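Local coordinates for protein CT_858 (Chlamydia trachomatis, PDB 3DOR) that probably cleaves peptide bonds as a serine-type endopeptidase, is secreted by the bacterium, and assembles as a dimer in its mature form, at residues Asp114-Val119 / Thr149-Met154; Trp270-Leu275 / Ala321-Val326; Val376-Trp381 / Gln421-Trp426. All coordinates share one frame; numbering follows the deposited sequence.

Contact 1 (Asp114-Val119 / Thr149-Met154)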
ATOM      1  N   ASP B 114      -1.083  -2.230 -44.861  1.00 32.39           N
ATOM      2  CA  ASP B 114      -2.211  -3.105 -45.181  1.00 31.90           C
ATOM      3  C   ASP B 114      -3.413  -2.610 -44.400  1.00 33.56           C
ATOM      4  O   ASP B 114      -3.268  -2.103 -43.279  1.00 34.29           O
ATOM      5  CB  ASP B 114      -1.942  -4.543 -44.731  1.00 30.87           C
ATOM      6  CG  ASP B 114      -0.921  -5.254 -45.582  1.00 31.44           C
ATOM      7  OD1 ASP B 114      -0.425  -6.310 -45.125  1.00 33.42           O
ATOM      8  OD2 ASP B 114      -0.617  -4.771 -46.694  1.00 32.90           O
ATOM      9  N   GLU B 115      -4.597  -2.770 -44.976  1.00 32.98           N
ATOM     10  CA  GLU B 115      -5.810  -2.362 -44.290  1.00 32.77           C
ATOM     11  C   GLU B 115      -6.407  -3.620 -43.680  1.00 33.51           C
ATOM     12  O   GLU B 115      -6.503  -4.652 -44.352  1.00 33.98           O
ATOM     13  CB  GLU B 115      -6.825  -1.744 -45.260  1.00 31.20           C
ATOM     14  CG  GLU B 115      -8.017  -1.136 -44.530  1.00 31.82           C
ATOM     15  CD  GLU B 115      -9.177  -0.753 -45.442  1.00 31.87           C
ATOM     16  OE1 GLU B 115      -8.992  -0.682 -46.675  1.00 33.51           O
ATOM     17  OE2 GLU B 115     -10.283  -0.512 -44.912  1.00 33.68           O
ATOM     18  N   LEU B 116      -6.785  -3.546 -42.407  1.00 32.69           N
ATOM     19  CA  LEU B 116      -7.391  -4.684 -41.738  1.00 32.97           C
ATOM     20  C   LEU B 116      -8.878  -4.635 -42.054  1.00 34.35           C
ATOM     21  O   LEU B 116      -9.549  -3.639 -41.771  1.00 34.59           O
ATOM     22  CB  LEU B 116      -7.183  -4.608 -40.222  1.00 31.92           C
ATOM     23  CG  LEU B 116      -7.870  -5.711 -39.407  1.00 31.80           C
ATOM     24  CD1 LEU B 116      -7.435  -7.078 -39.928  1.00 28.42           C
ATOM     25  CD2 LEU B 116      -7.518  -5.567 -37.930  1.00 31.42           C
ATOM     26  N   LEU B 117      -9.390  -5.707 -42.647  1.00 33.15           N
ATOM     27  CA  LEU B 117     -10.801  -5.757 -43.010  1.00 36.17           C
ATOM     28  C   LEU B 117     -11.665  -6.592 -42.072  1.00 35.19           C
ATOM     29  O   LEU B 117     -12.684  -6.116 -41.568  1.00 36.04           O
ATOM     30  CB  LEU B 117     -10.954  -6.282 -44.441  1.00 34.90           C
ATOM     31  CG  LEU B 117     -10.354  -5.392 -45.537  1.00 35.53           C
ATOM     32  CD1 LEU B 117     -10.531  -6.069 -46.891  1.00 34.91           C
ATOM     33  CD2 LEU B 117     -11.036  -4.019 -45.531  1.00 35.25           C
ATOM     34  N   GLU B 118     -11.253  -7.831 -41.834  1.00 35.65           N
ATOM     35  CA  GLU B 118     -12.033  -8.726 -40.997  1.00 38.47           C
ATOM     36  C   GLU B 118     -11.176  -9.579 -40.071  1.00 39.59           C
ATOM     37  O   GLU B 118      -9.959  -9.679 -40.229  1.00 38.92           O
ATOM     38  CB  GLU B 118     -12.878  -9.665 -41.880  1.00 37.19           C
ATOM     39  CG  GLU B 118     -13.473  -9.019 -43.142  1.00 39.71           C
ATOM     40  CD  GLU B 118     -14.209 -10.021 -44.050  1.00 42.48           C
ATOM     41  OE1 GLU B 118     -13.720 -11.164 -44.206  1.00 41.32           O
ATOM     42  OE2 GLU B 118     -15.267  -9.659 -44.623  1.00 40.18           O
ATOM     43  N   VAL B 119     -11.847 -10.194 -39.105  1.00 42.26           N
ATOM     44  CA  VAL B 119     -11.223 -11.096 -38.150  1.00 45.11           C
ATOM     45  C   VAL B 119     -12.186 -12.283 -38.068  1.00 47.33           C
ATOM     46  O   VAL B 119     -13.253 -12.187 -37.460  1.00 49.05           O
ATOM     47  CB  VAL B 119     -11.069 -10.439 -36.763  1.00 45.40           C
ATOM     48  CG1 VAL B 119     -10.401 -11.407 -35.797  1.00 44.59           C
ATOM     49  CG2 VAL B 119     -10.245  -9.160 -36.882  1.00 44.70           C
ATOM     50  N   THR B 149      -6.992  -3.456 -27.085  1.00 35.48           N
ATOM     51  CA  THR B 149      -7.248  -4.842 -26.714  1.00 34.88           C
ATOM     52  C   THR B 149      -7.538  -5.791 -27.884  1.00 33.87           C
ATOM     53  O   THR B 149      -7.618  -7.008 -27.695  1.00 33.05           O
ATOM     54  CB  THR B 149      -8.413  -4.915 -25.705  1.00 35.23           C
ATOM     55  OG1 THR B 149      -9.634  -4.548 -26.353  1.00 37.31           O
ATOM     56  CG2 THR B 149      -8.165  -3.950 -24.542  1.00 34.77           C
ATOM     57  N   LEU B 150      -7.685  -5.245 -29.088  1.00 33.01           N
ATOM     58  CA  LEU B 150      -7.971  -6.073 -30.260  1.00 32.25           C
ATOM     59  C   LEU B 150      -6.988  -7.246 -30.337  1.00 31.64           C
ATOM     60  O   LEU B 150      -7.394  -8.396 -30.474  1.00 31.43           O
ATOM     61  CB  LEU B 150      -7.882  -5.237 -31.544  1.00 33.66           C
ATOM     62  CG  LEU B 150      -8.678  -5.713 -32.770  1.00 36.11           C
ATOM     63  CD1 LEU B 150      -8.120  -5.050 -34.019  1.00 33.71           C
ATOM     64  CD2 LEU B 150      -8.595  -7.205 -32.916  1.00 37.91           C
ATOM     65  N   PHE B 151      -5.694  -6.961 -30.233  1.00 30.75           N
ATOM     66  CA  PHE B 151      -4.691  -8.020 -30.294  1.00 31.22           C
ATOM     67  C   PHE B 151      -4.045  -8.345 -28.948  1.00 30.37           C
ATOM     68  O   PHE B 151      -2.973  -8.945 -28.896  1.00 31.04           O
ATOM     69  CB  PHE B 151      -3.611  -7.652 -31.314  1.00 34.28           C
ATOM     70  CG  PHE B 151      -4.102  -7.633 -32.738  1.00 37.07           C
ATOM     71  CD1 PHE B 151      -3.685  -6.643 -33.614  1.00 38.09           C
ATOM     72  CD2 PHE B 151      -4.961  -8.619 -33.210  1.00 39.27           C
ATOM     73  CE1 PHE B 151      -4.115  -6.635 -34.945  1.00 39.54           C
ATOM     74  CE2 PHE B 151      -5.398  -8.619 -34.540  1.00 40.02           C
ATOM     75  CZ  PHE B 151      -4.972  -7.625 -35.406  1.00 38.43           C
ATOM     76  N   SER B 152      -4.701  -7.972 -27.856  1.00 30.19           N
ATOM     77  CA  SER B 152      -4.155  -8.244 -26.527  1.00 29.85           C
ATOM     78  C   SER B 152      -5.283  -8.496 -25.533  1.00 30.06           C
ATOM     79  O   SER B 152      -5.907  -7.557 -25.037  1.00 29.61           O
ATOM     80  CB  SER B 152      -3.291  -7.058 -26.068  1.00 29.29           C
ATOM     81  OG  SER B 152      -2.579  -7.379 -24.891  1.00 30.90           O
ATOM     82  N   ARG B 153      -5.552  -9.773 -25.257  1.00 31.21           N
ATOM     83  CA  ARG B 153      -6.619 -10.163 -24.338  1.00 30.69           C
ATOM     84  C   ARG B 153      -5.992 -10.674 -23.050  1.00 31.96           C
ATOM     85  O   ARG B 153      -5.097 -11.516 -23.078  1.00 32.52           O
ATOM     86  CB  ARG B 153      -7.485 -11.253 -24.967  1.00 29.02           C
ATOM     87  CG  ARG B 153      -7.957 -10.930 -26.373  1.00 30.50           C
ATOM     88  CD  ARG B 153      -8.885  -9.727 -26.407  1.00 29.88           C
ATOM     89  NE  ARG B 153      -9.128  -9.315 -27.784  1.00 32.81           N
ATOM     90  CZ  ARG B 153      -9.896  -9.975 -28.649  1.00 34.42           C
ATOM     91  NH1 ARG B 153     -10.527 -11.080 -28.281  1.00 31.93           N
ATOM     92  NH2 ARG B 153      -9.985  -9.558 -29.904  1.00 33.32           N
ATOM     93  N   MET B 154      -6.477 -10.183 -21.917  1.00 34.01           N
ATOM     94  CA  MET B 154      -5.901 -10.567 -20.639  1.00 34.17           C
ATOM     95  C   MET B 154      -6.930 -10.882 -19.571  1.00 33.13           C
ATOM     96  O   MET B 154      -7.768 -10.046 -19.246  1.00 34.17           O
ATOM     97  CB  MET B 154      -4.989  -9.441 -20.152  1.00 34.16           C
ATOM     98  CG  MET B 154      -3.791  -9.195 -21.059  1.00 36.70           C
ATOM     99  SD  MET B 154      -2.995  -7.606 -20.766  1.00 41.33           S
ATOM    100  CE  MET B 154      -2.238  -7.927 -19.193  1.00 41.45           C
TER

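Contact 2 (Trp270-Leu275 / Ala321-Val326)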
ATOM      1  N   TRP B 270      20.188  20.542 -33.317  1.00 36.56           N
ATOM      2  CA  TRP B 270      20.598  20.128 -31.969  1.00 34.71           C
ATOM      3  C   TRP B 270      19.711  19.002 -31.442  1.00 34.52           C
ATOM      4  O   TRP B 270      18.500  18.998 -31.657  1.00 31.00           O
ATOM      5  CB  TRP B 270      20.524  21.290 -30.977  1.00 32.56           C
ATOM      6  CG  TRP B 270      20.890  20.875 -29.574  1.00 33.31           C
ATOM      7  CD1 TRP B 270      22.147  20.630 -29.090  1.00 35.36           C
ATOM      8  CD2 TRP B 270      19.989  20.635 -28.482  1.00 31.96           C
ATOM      9  NE1 TRP B 270      22.085  20.256 -27.766  1.00 34.76           N
ATOM     10  CE2 TRP B 270      20.773  20.249 -27.367  1.00 34.16           C
ATOM     11  CE3 TRP B 270      18.599  20.704 -28.337  1.00 31.03           C
ATOM     12  CZ2 TRP B 270      20.212  19.942 -26.124  1.00 32.77           C
ATOM     13  CZ3 TRP B 270      18.040  20.399 -27.105  1.00 32.60           C
ATOM     14  CH2 TRP B 270      18.845  20.019 -26.013  1.00 32.92           C
ATOM     15  N   GLU B 271      20.312  18.058 -30.731  1.00 34.21           N
ATOM     16  CA  GLU B 271      19.553  16.948 -30.181  1.00 35.94           C
ATOM     17  C   GLU B 271      20.006  16.645 -28.761  1.00 35.43           C
ATOM     18  O   GLU B 271      21.200  16.509 -28.495  1.00 34.66           O
ATOM     19  CB  GLU B 271      19.710  15.723 -31.092  1.00 38.32           C
ATOM     20  CG  GLU B 271      19.079  14.446 -30.572  1.00 45.21           C
ATOM     21  CD  GLU B 271      18.801  13.437 -31.684  1.00 49.38           C
ATOM     22  OE1 GLU B 271      19.662  13.271 -32.582  1.00 48.26           O
ATOM     23  OE2 GLU B 271      17.716  12.809 -31.650  1.00 52.84           O
ATOM     24  N   SER B 272      19.043  16.555 -27.849  1.00 35.19           N
ATOM     25  CA  SER B 272      19.327  16.275 -26.448  1.00 34.00           C
ATOM     26  C   SER B 272      19.702  14.803 -26.293  1.00 35.47           C
ATOM     27  O   SER B 272      19.250  13.958 -27.062  1.00 34.02           O
ATOM     28  CB  SER B 272      18.101  16.607 -25.598  1.00 34.80           C
ATOM     29  OG  SER B 272      18.396  16.524 -24.217  1.00 34.00           O
ATOM     30  N   GLU B 273      20.510  14.495 -25.286  1.00 37.85           N
ATOM     31  CA  GLU B 273      20.975  13.127 -25.083  1.00 42.78           C
ATOM     32  C   GLU B 273      20.497  12.389 -23.838  1.00 42.70           C
ATOM     33  O   GLU B 273      20.979  11.290 -23.559  1.00 46.78           O
ATOM     34  CB  GLU B 273      22.506  13.105 -25.081  1.00 46.39           C
ATOM     35  CG  GLU B 273      23.148  13.615 -26.356  1.00 53.30           C
ATOM     36  CD  GLU B 273      24.668  13.627 -26.275  1.00 58.58           C
ATOM     37  OE1 GLU B 273      25.313  13.992 -27.284  1.00 61.17           O
ATOM     38  OE2 GLU B 273      25.219  13.277 -25.206  1.00 60.21           O
ATOM     39  N   GLY B 274      19.562  12.962 -23.092  1.00 40.98           N
ATOM     40  CA  GLY B 274      19.100  12.293 -21.888  1.00 37.27           C
ATOM     41  C   GLY B 274      17.866  11.410 -21.995  1.00 36.54           C
ATOM     42  O   GLY B 274      17.684  10.662 -22.958  1.00 35.61           O
ATOM     43  N   LEU B 275      17.017  11.509 -20.978  1.00 32.18           N
ATOM     44  CA  LEU B 275      15.786  10.742 -20.875  1.00 30.77           C
ATOM     45  C   LEU B 275      14.694  11.175 -21.863  1.00 29.16           C
ATOM     46  O   LEU B 275      13.971  10.340 -22.402  1.00 29.02           O
ATOM     47  CB  LEU B 275      15.253  10.860 -19.443  1.00 31.31           C
ATOM     48  CG  LEU B 275      15.168   9.627 -18.537  1.00 34.78           C
ATOM     49  CD1 LEU B 275      16.397   8.737 -18.682  1.00 35.74           C
ATOM     50  CD2 LEU B 275      15.011  10.100 -17.101  1.00 33.36           C
ATOM     51  N   ALA B 321      14.352  20.870 -17.073  1.00 25.63           N
ATOM     52  CA  ALA B 321      14.763  22.252 -16.863  1.00 25.49           C
ATOM     53  C   ALA B 321      15.944  22.584 -17.778  1.00 25.66           C
ATOM     54  O   ALA B 321      15.985  23.656 -18.370  1.00 24.33           O
ATOM     55  CB  ALA B 321      15.148  22.480 -15.392  1.00 22.81           C
ATOM     56  N   LYS B 322      16.901  21.667 -17.899  1.00 27.27           N
ATOM     57  CA  LYS B 322      18.064  21.899 -18.762  1.00 30.02           C
ATOM     58  C   LYS B 322      17.639  22.112 -20.224  1.00 28.46           C
ATOM     59  O   LYS B 322      18.144  22.996 -20.921  1.00 28.43           O
ATOM     60  CB  LYS B 322      19.019  20.700 -18.722  1.00 33.56           C
ATOM     61  CG  LYS B 322      19.605  20.347 -17.366  1.00 39.69           C
ATOM     62  CD  LYS B 322      20.824  21.187 -17.052  1.00 43.50           C
ATOM     63  CE  LYS B 322      21.530  20.684 -15.795  1.00 45.05           C
ATOM     64  NZ  LYS B 322      22.028  19.297 -15.975  1.00 47.74           N
ATOM     65  N   ILE B 323      16.722  21.276 -20.690  1.00 27.41           N
ATOM     66  CA  ILE B 323      16.250  21.369 -22.065  1.00 27.16           C
ATOM     67  C   ILE B 323      15.536  22.693 -22.325  1.00 25.23           C
ATOM     68  O   ILE B 323      15.783  23.351 -23.338  1.00 25.95           O
ATOM     69  CB  ILE B 323      15.314  20.185 -22.398  1.00 25.78           C
ATOM     70  CG1 ILE B 323      16.078  18.870 -22.222  1.00 27.84           C
ATOM     71  CG2 ILE B 323      14.802  20.307 -23.821  1.00 25.90           C
ATOM     72  CD1 ILE B 323      15.184  17.628 -22.085  1.00 23.50           C
ATOM     73  N   ILE B 324      14.658  23.094 -21.414  1.00 24.75           N
ATOM     74  CA  ILE B 324      13.947  24.347 -21.595  1.00 24.47           C
ATOM     75  C   ILE B 324      14.905  25.540 -21.638  1.00 26.68           C
ATOM     76  O   ILE B 324      14.716  26.466 -22.431  1.00 24.63           O
ATOM     77  CB  ILE B 324      12.898  24.567 -20.492  1.00 25.27           C
ATOM     78  CG1 ILE B 324      11.899  23.406 -20.490  1.00 26.38           C
ATOM     79  CG2 ILE B 324      12.153  25.872 -20.749  1.00 23.83           C
ATOM     80  CD1 ILE B 324      11.214  23.177 -21.839  1.00 26.37           C
ATOM     81  N   GLN B 325      15.936  25.527 -20.799  1.00 28.07           N
ATOM     82  CA  GLN B 325      16.900  26.624 -20.827  1.00 30.65           C
ATOM     83  C   GLN B 325      17.542  26.681 -22.212  1.00 28.82           C
ATOM     84  O   GLN B 325      17.739  27.752 -22.763  1.00 29.52           O
ATOM     85  CB  GLN B 325      17.973  26.446 -19.749  1.00 33.82           C
ATOM     86  CG  GLN B 325      17.552  26.969 -18.390  1.00 42.59           C
ATOM     87  CD  GLN B 325      18.608  26.738 -17.315  1.00 48.96           C
ATOM     88  OE1 GLN B 325      19.030  25.598 -17.074  1.00 51.75           O
ATOM     89  NE2 GLN B 325      19.034  27.817 -16.658  1.00 50.02           N
ATOM     90  N   VAL B 326      17.864  25.527 -22.781  1.00 28.61           N
ATOM     91  CA  VAL B 326      18.442  25.501 -24.119  1.00 26.54           C
ATOM     92  C   VAL B 326      17.438  26.071 -25.124  1.00 26.22           C
ATOM     93  O   VAL B 326      17.805  26.848 -26.003  1.00 28.56           O
ATOM     94  CB  VAL B 326      18.812  24.067 -24.545  1.00 25.87           C
ATOM     95  CG1 VAL B 326      19.099  24.022 -26.061  1.00 25.51           C
ATOM     96  CG2 VAL B 326      20.040  23.600 -23.762  1.00 29.63           C
TER

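Contact 3 (Val376-Trp381 / Gln421-Trp426)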
ATOM      1  N   VAL B 376      -8.245  13.418   7.851  1.00 27.06           N
ATOM      2  CA  VAL B 376      -6.961  13.288   8.539  1.00 29.14           C
ATOM      3  C   VAL B 376      -5.846  13.941   7.731  1.00 29.18           C
ATOM      4  O   VAL B 376      -4.970  14.591   8.298  1.00 28.46           O
ATOM      5  CB  VAL B 376      -6.615  11.817   8.816  1.00 29.32           C
ATOM      6  CG1 VAL B 376      -5.208  11.708   9.414  1.00 28.77           C
ATOM      7  CG2 VAL B 376      -7.646  11.235   9.785  1.00 29.36           C
ATOM      8  N   ASP B 377      -5.900  13.785   6.408  1.00 28.75           N
ATOM      9  CA  ASP B 377      -4.905  14.382   5.529  1.00 28.81           C
ATOM     10  C   ASP B 377      -4.902  15.886   5.743  1.00 27.31           C
ATOM     11  O   ASP B 377      -3.846  16.501   5.887  1.00 27.52           O
ATOM     12  CB  ASP B 377      -5.215  14.092   4.050  1.00 29.46           C
ATOM     13  CG  ASP B 377      -4.851  12.673   3.628  1.00 31.30           C
ATOM     14  OD1 ASP B 377      -4.291  11.914   4.451  1.00 28.43           O
ATOM     15  OD2 ASP B 377      -5.122  12.320   2.457  1.00 31.25           O
ATOM     16  N   ALA B 378      -6.095  16.472   5.771  1.00 27.31           N
ATOM     17  CA  ALA B 378      -6.238  17.914   5.950  1.00 27.17           C
ATOM     18  C   ALA B 378      -5.614  18.363   7.270  1.00 29.41           C
ATOM     19  O   ALA B 378      -4.862  19.342   7.314  1.00 27.82           O
ATOM     20  CB  ALA B 378      -7.719  18.298   5.900  1.00 24.33           C
ATOM     21  N   LEU B 379      -5.937  17.641   8.342  1.00 30.07           N
ATOM     22  CA  LEU B 379      -5.405  17.938   9.660  1.00 31.47           C
ATOM     23  C   LEU B 379      -3.878  17.852   9.642  1.00 31.39           C
ATOM     24  O   LEU B 379      -3.190  18.723  10.179  1.00 30.55           O
ATOM     25  CB  LEU B 379      -5.958  16.947  10.696  1.00 30.35           C
ATOM     26  CG  LEU B 379      -7.441  17.045  11.066  1.00 31.80           C
ATOM     27  CD1 LEU B 379      -7.848  15.853  11.925  1.00 33.39           C
ATOM     28  CD2 LEU B 379      -7.690  18.345  11.811  1.00 30.10           C
ATOM     29  N   ASP B 380      -3.349  16.801   9.025  1.00 30.73           N
ATOM     30  CA  ASP B 380      -1.901  16.637   8.975  1.00 31.57           C
ATOM     31  C   ASP B 380      -1.201  17.777   8.243  1.00 31.92           C
ATOM     32  O   ASP B 380      -0.170  18.275   8.706  1.00 31.84           O
ATOM     33  CB  ASP B 380      -1.544  15.284   8.353  1.00 30.70           C
ATOM     34  CG  ASP B 380      -2.015  14.122   9.207  1.00 32.25           C
ATOM     35  OD1 ASP B 380      -2.253  14.340  10.414  1.00 32.11           O
ATOM     36  OD2 ASP B 380      -2.143  12.994   8.687  1.00 32.08           O
ATOM     37  N   TRP B 381      -1.747  18.203   7.105  1.00 32.06           N
ATOM     38  CA  TRP B 381      -1.139  19.322   6.389  1.00 32.05           C
ATOM     39  C   TRP B 381      -1.054  20.520   7.336  1.00 33.75           C
ATOM     40  O   TRP B 381      -0.038  21.219   7.391  1.00 34.77           O
ATOM     41  CB  TRP B 381      -1.977  19.724   5.172  1.00 31.83           C
ATOM     42  CG  TRP B 381      -1.780  18.865   3.953  1.00 29.16           C
ATOM     43  CD1 TRP B 381      -2.734  18.127   3.303  1.00 28.37           C
ATOM     44  CD2 TRP B 381      -0.558  18.666   3.232  1.00 27.73           C
ATOM     45  NE1 TRP B 381      -2.176  17.480   2.220  1.00 29.16           N
ATOM     46  CE2 TRP B 381      -0.842  17.794   2.155  1.00 28.98           C
ATOM     47  CE3 TRP B 381       0.752  19.142   3.390  1.00 28.59           C
ATOM     48  CZ2 TRP B 381       0.138  17.386   1.241  1.00 29.49           C
ATOM     49  CZ3 TRP B 381       1.725  18.739   2.482  1.00 28.92           C
ATOM     50  CH2 TRP B 381       1.412  17.868   1.419  1.00 29.88           C
ATOM     51  N   GLN B 421     -10.278  24.087   3.771  1.00 30.74           N
ATOM     52  CA  GLN B 421     -11.445  23.907   2.908  1.00 30.51           C
ATOM     53  C   GLN B 421     -12.016  22.505   3.027  1.00 30.14           C
ATOM     54  O   GLN B 421     -13.235  22.323   2.997  1.00 31.75           O
ATOM     55  CB  GLN B 421     -11.103  24.213   1.449  1.00 31.39           C
ATOM     56  CG  GLN B 421     -10.731  25.663   1.179  1.00 30.28           C
ATOM     57  CD  GLN B 421     -10.369  25.892  -0.280  1.00 36.29           C
ATOM     58  OE1 GLN B 421     -11.171  25.617  -1.180  1.00 35.01           O
ATOM     59  NE2 GLN B 421      -9.161  26.397  -0.523  1.00 32.18           N
ATOM     60  N   VAL B 422     -11.145  21.512   3.155  1.00 28.64           N
ATOM     61  CA  VAL B 422     -11.606  20.139   3.308  1.00 28.67           C
ATOM     62  C   VAL B 422     -12.326  20.004   4.653  1.00 29.34           C
ATOM     63  O   VAL B 422     -13.426  19.457   4.725  1.00 28.75           O
ATOM     64  CB  VAL B 422     -10.430  19.133   3.240  1.00 28.03           C
ATOM     65  CG1 VAL B 422     -10.917  17.720   3.561  1.00 26.65           C
ATOM     66  CG2 VAL B 422      -9.827  19.157   1.846  1.00 28.36           C
ATOM     67  N   LEU B 423     -11.710  20.516   5.713  1.00 30.95           N
ATOM     68  CA  LEU B 423     -12.316  20.448   7.042  1.00 31.95           C
ATOM     69  C   LEU B 423     -13.651  21.194   7.062  1.00 33.03           C
ATOM     70  O   LEU B 423     -14.600  20.771   7.719  1.00 32.16           O
ATOM     71  CB  LEU B 423     -11.382  21.060   8.089  1.00 30.36           C
ATOM     72  CG  LEU B 423     -10.089  20.306   8.399  1.00 31.77           C
ATOM     73  CD1 LEU B 423      -9.219  21.150   9.328  1.00 32.70           C
ATOM     74  CD2 LEU B 423     -10.416  18.953   9.040  1.00 32.04           C
ATOM     75  N   ASN B 424     -13.714  22.306   6.334  1.00 34.08           N
ATOM     76  CA  ASN B 424     -14.930  23.107   6.273  1.00 35.58           C
ATOM     77  C   ASN B 424     -16.036  22.330   5.551  1.00 35.08           C
ATOM     78  O   ASN B 424     -17.186  22.328   5.989  1.00 35.09           O
ATOM     79  CB  ASN B 424     -14.650  24.436   5.565  1.00 37.26           C
ATOM     80  CG  ASN B 424     -15.749  25.460   5.791  1.00 43.04           C
ATOM     81  OD1 ASN B 424     -16.042  25.833   6.927  1.00 42.90           O
ATOM     82  ND2 ASN B 424     -16.368  25.917   4.706  1.00 46.50           N
ATOM     83  N   CYS B 425     -15.691  21.663   4.452  1.00 34.71           N
ATOM     84  CA  CYS B 425     -16.673  20.872   3.712  1.00 33.04           C
ATOM     85  C   CYS B 425     -17.189  19.739   4.580  1.00 33.32           C
ATOM     86  O   CYS B 425     -18.391  19.455   4.605  1.00 32.18           O
ATOM     87  CB  CYS B 425     -16.058  20.275   2.451  1.00 32.31           C
ATOM     88  SG  CYS B 425     -15.831  21.458   1.153  1.00 32.40           S
ATOM     89  N   TRP B 426     -16.272  19.083   5.282  1.00 31.38           N
ATOM     90  CA  TRP B 426     -16.652  17.978   6.144  1.00 32.46           C
ATOM     91  C   TRP B 426     -17.641  18.418   7.224  1.00 31.42           C
ATOM     92  O   TRP B 426     -18.670  17.783   7.418  1.00 33.02           O
ATOM     93  CB  TRP B 426     -15.413  17.359   6.793  1.00 29.56           C
ATOM     94  CG  TRP B 426     -15.720  16.173   7.660  1.00 30.95           C
ATOM     95  CD1 TRP B 426     -15.726  16.134   9.028  1.00 31.21           C
ATOM     96  CD2 TRP B 426     -16.031  14.843   7.219  1.00 29.68           C
ATOM     97  NE1 TRP B 426     -16.015  14.860   9.466  1.00 28.70           N
ATOM     98  CE2 TRP B 426     -16.206  14.049   8.377  1.00 30.22           C
ATOM     99  CE3 TRP B 426     -16.177  14.247   5.960  1.00 30.69           C
ATOM    100  CZ2 TRP B 426     -16.516  12.684   8.313  1.00 31.00           C
ATOM    101  CZ3 TRP B 426     -16.487  12.890   5.892  1.00 30.75           C
ATOM    102  CH2 TRP B 426     -16.652  12.124   7.066  1.00 31.45           C
TER

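Contact 1 (Asp114-Val119 / Thr149-Met154)
L116 and L150 reach toward each other tip to tip, bringing the CD2 methyl of L116 to 4.0 Å from CD1 of L150. That same CD2 of L116 lies 4.1 Å from CZ of F151, approaching the ring obliquely, so a single methyl group serves both partners. L116 holds CG anti to its own backbone N (chi1 176°), which sends the branch from strand 115-119 into this contact. Within its own segment the phenyl ring is also covered, since CD1 of L150 sits 4.3 Å above one face of the F151 ring, offset toward the rim. Behind the two apolar residues, R153 folds back over the backbone of T149 and L150. Its NE donates to T149 O at 2.8 Å, with that oxygen in the guanidinium plane, while its NH2 reaches L150 O at 2.9 Å. The backbone N of S152 approaches T149 O from the opposite face of the carbonyl plane, so two donors grip one oxygen, which would steady the turn carrying L150 and F151. Farther out, L116 packs on F100 and V124, and L117 and E118 form a classic beta bulge against K169, all within the PDZ domain. Leucine and phenylalanine suit this buried place because they have no polar group to satisfy. The cross-segment chemistry is thus purely apolar, van der Waals contact of one leucine methyl, while R153 serves the carbonyl oxygens of T149 and L150.

Contact 2 (Trp270-Leu275 / Ala321-Val326)
W270 and V326 make the outer part of this contact, where the edge strand 268-271 of a mixed sheet meets helix 316-330, the helix of a beta-alpha-beta crossover between the parallel strands 290-297 and 333-337. With CG anti to the backbone N (chi1 178°), the W270 indole swings across toward the helix and offers it a face. CG1 of V326 lies 3.9 Å from the centroid of the six-membered ring of W270 and just 9° off the ring normal, a CH-pi contact made almost straight down onto the face. A broad indole suits this spot because it covers a branched valine with one flat surface. Its other face is backed by the chain itself, the backbone N of S272 standing 3.8 Å above the W270 plane, toward the rim. Two residues on, S272 is the closest backbone approach, its CA being 7.4 Å from CA of I323. A small side chain fits there: OG of S272 touches CG1 of I323 at 3.9 Å, and CD1 of I323 follows at 4.0 Å from that OG. I323 fills the inner, buried side, also packing on F276 and A278. Strand 278-284 holds the segment in place by backbone hydrogen bonds, W270 pairing with I280 and S272 with A278. At L275 the backbone N is hydrogen-bonded to OE1 of E319, earlier on the same helix.

Contact 3 (Val376-Trp381 / Gln421-Trp426)
L423 and L379 cross at about a right angle where helix 409-428 packs against helix 372-384, both within the part of the chain belonging to peptidase family S41. The two short axes come within 9.1 Å and run at 141° to each other, an inclined but broadly antiparallel pairing. L423 behaves as a knob in a knobs-into-holes packing: its side chain touches A378 and L379 across the contact and also V375 and L382, the four residues that frame a hole on the facing helix. Its CG lies 4.0 Å from CB of A378, and its two methyls spread over the end of L379. Leucine suits the knob because its forked end is bulky enough to touch all four residues round the hole. L379 starts out at the flank of its helix, yet its tip swings in, with CG anti to the carbonyl carbon (chi1 -70°), and lies across the branch of L423 rather than alongside it.

Beside this pair the helices draw nearest at A378 and V422, whose CA atoms are 6.4 Å apart. A378 is aimed at the other helix with nothing beyond CB, and this small residue lets V422 approach with its own CB 3.9 Å away from CB of A378. The beta-branched V422 adds a second touch, with its CG1 4.0 Å from CB of A378. Both are buried, and neither alanine nor valine brings a side-chain polar atom that would need a partner.

The edge of the pairing belongs to the dimer interface. L379 packs on G190 of the second subunit, and NE1 of W426 is hydrogen-bonded to O of G192 in that same subunit. In the crossed leucine pair, CD2 of L379 stands 3.9 Å from CD2 of L423.

The three contacts follow one another along the chain and none touches another. Contact 1 lies in the PDZ domain, on the opposite side of the chain's centre from contact 3, and their centres are 48 Å apart. Contact 2, where an edge strand meets a crossover helix, has its centre 38 Å from that of contact 1 and 40 Å from that of contact 3. Even the nearest atoms of contacts 2 and 3 remain about 22 Å apart. Apolar side chains dominate all three, with a serine hydroxyl taking part in contact 2. Contacts 1 and 2 are packing inside their own parts of the fold, while contact 3 packs two helices whose side chains also reach the other subunit.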